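PDB 6CC2: cell division control protein 45 cdc45 putative from Entamoeba histolytica, which probably acts in eukaryotic DNA replication as a component of the Cdc45-MCM-GINS replicative helicase, and may undergo a regulatory conformational switch. Local coordinates for residues F378-G381 / F382-L385. Numbering follows the deposited sequence.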
loop_
_atom_site.group_PDB
_atom_site.type_symbol
_atom_site.label_atom_id
_atom_site.label_comp_id
_atom_site.label_asym_id
_atom_site.label_seq_id
_atom_site.Cartn_x
_atom_site.Cartn_y
_atom_site.Cartn_z
ATOM N N PHE A 378 -8.612 -2.477 -9.607
ATOM C CA PHE A 378 -9.191 -3.167 -8.453
ATOM C C PHE A 378 -9.512 -4.629 -8.781
ATOM O O PHE A 378 -9.188 -5.533 -7.998
ATOM C CB PHE A 378 -10.453 -2.470 -7.968
ATOM C CG PHE A 378 -11.278 -3.335 -7.066
ATOM C CD1 PHE A 378 -10.960 -3.418 -5.717
ATOM C CD2 PHE A 378 -12.338 -4.077 -7.560
ATOM C CE1 PHE A 378 -11.695 -4.257 -4.878
ATOM C CE2 PHE A 378 -13.065 -4.893 -6.747
ATOM C CZ PHE A 378 -12.761 -4.988 -5.404
ATOM N N TRP A 379 -10.143 -4.871 -9.934
ATOM C CA TRP A 379 -10.556 -6.226 -10.286
ATOM C C TRP A 379 -9.375 -7.105 -10.646
ATOM O O TRP A 379 -9.393 -8.306 -10.372
ATOM C CB TRP A 379 -11.584 -6.174 -11.426
ATOM C CG TRP A 379 -12.900 -5.708 -10.922
ATOM C CD1 TRP A 379 -13.514 -4.525 -11.192
ATOM C CD2 TRP A 379 -13.758 -6.404 -10.012
ATOM N NE1 TRP A 379 -14.705 -4.442 -10.515
ATOM C CE2 TRP A 379 -14.884 -5.589 -9.788
ATOM C CE3 TRP A 379 -13.679 -7.643 -9.359
ATOM C CZ2 TRP A 379 -15.928 -5.974 -8.949
ATOM C CZ3 TRP A 379 -14.718 -8.021 -8.530
ATOM C CH2 TRP A 379 -15.825 -7.194 -8.334
ATOM N N GLU A 380 -8.328 -6.527 -11.237
ATOM C CA GLU A 380 -7.110 -7.288 -11.466
ATOM C C GLU A 380 -6.478 -7.715 -10.148
ATOM O O GLU A 380 -5.966 -8.839 -10.030
ATOM C CB GLU A 380 -6.128 -6.473 -12.299
ATOM C CG GLU A 380 -6.627 -6.134 -13.696
ATOM C CD GLU A 380 -6.882 -7.381 -14.546
ATOM O OE1 GLU A 380 -6.133 -8.371 -14.403
ATOM O OE2 GLU A 380 -7.837 -7.370 -15.349
ATOM N N GLY A 381 -6.447 -6.808 -9.163
ATOM C CA GLY A 381 -5.882 -7.153 -7.868
ATOM C C GLY A 381 -6.715 -8.197 -7.146
ATOM O O GLY A 381 -6.176 -9.116 -6.532
ATOM N N PHE A 382 -8.038 -8.056 -7.208
ATOM C CA PHE A 382 -8.959 -9.047 -6.633
ATOM C C PHE A 382 -8.754 -10.420 -7.255
ATOM O O PHE A 382 -8.742 -11.439 -6.546
ATOM C CB PHE A 382 -10.400 -8.575 -6.839
ATOM C CG PHE A 382 -11.443 -9.541 -6.342
ATOM C CD1 PHE A 382 -11.963 -10.508 -7.187
ATOM C CD2 PHE A 382 -11.913 -9.472 -5.038
ATOM C CE1 PHE A 382 -12.916 -11.413 -6.742
ATOM C CE2 PHE A 382 -12.902 -10.379 -4.596
ATOM C CZ PHE A 382 -13.380 -11.334 -5.442
ATOM N N LYS A 383 -8.627 -10.468 -8.578
ATOM C CA LYS A 383 -8.412 -11.724 -9.277
ATOM C C LYS A 383 -7.106 -12.376 -8.843
ATOM O O LYS A 383 -7.070 -13.587 -8.590
ATOM C CB LYS A 383 -8.407 -11.480 -10.786
ATOM C CG LYS A 383 -8.108 -12.689 -11.646
ATOM C CD LYS A 383 -7.929 -12.282 -13.111
ATOM C CE LYS A 383 -7.728 -13.488 -14.015
ATOM N NZ LYS A 383 -8.943 -14.350 -14.072
ATOM N N LEU A 384 -6.028 -11.595 -8.728
ATOM C CA LEU A 384 -4.760 -12.179 -8.281
ATOM C C LEU A 384 -4.860 -12.645 -6.830
ATOM O O LEU A 384 -4.435 -13.760 -6.492
ATOM C CB LEU A 384 -3.605 -11.204 -8.477
ATOM C CG LEU A 384 -2.242 -11.742 -8.045
ATOM C CD1 LEU A 384 -1.961 -13.102 -8.681
ATOM C CD2 LEU A 384 -1.096 -10.744 -8.372
ATOM N N LEU A 385 -5.408 -11.804 -5.953
ATOM C CA LEU A 385 -5.598 -12.198 -4.560
ATOM C C LEU A 385 -6.337 -13.524 -4.472
ATOM O O LEU A 385 -5.996 -14.391 -3.649
ATOM C CB LEU A 385 -6.369 -11.103 -3.814
ATOM C CG LEU A 385 -6.669 -11.360 -2.348
ATOM C CD1 LEU A 385 -5.388 -11.323 -1.515
ATOM C CD2 LEU A 385 -7.664 -10.303 -1.871
#
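W379 and F382, three residues apart on the last turns of the amphipathic alpha-helix 374-385, meet in a T-shaped (edge-to-face) aromatic pair at the border between its packed and solvent sides. The indole turns C-H groups of its six-membered ring to the pi face of F382, with the planes at 73° and the ring centroids 5.4 Å apart. CZ3 of W379 does the touching, 3.9 Å from CD1 of F382, above the rim of the phenyl ring rather than its centre. Residues three apart leave a helix in different directions; W379, with CG beside its backbone N (chi1 -74°), and F382, with CG anti to its own, bring their rings side by side. Though W379 is exposed, its broad indole still covers apolar surface: CE2 of F378 stands 3.5 Å above the centre of one indole face, while F382 meets the benzo edge.

On the tightly packed side, F378 is buried, its flat ring edge-to-face with Y39 of helix 33-48 and against A55 and P57 of strand 53-57, an outermost strand of the parallel sheet. The branched, apolar chains of L384 and L385 suit buried places against I361 of helix 354-364, and L385 also reaches helix 199-213. The helix thus joins that sheet to the helical part of the chain. G381, buried too, takes part through its backbone.

The solvent side is looser. E380 and K383 suit it because long charged chains can stay hydrated; OE1 of E380 remains 6.6 Å from NZ of K383, too far for a salt bridge.

Regular i to i+4 backbone hydrogen bonds run beneath both sides; the straightest joins L385 N to G381 O at 2.9 Å, with an N-H...O angle of 171°.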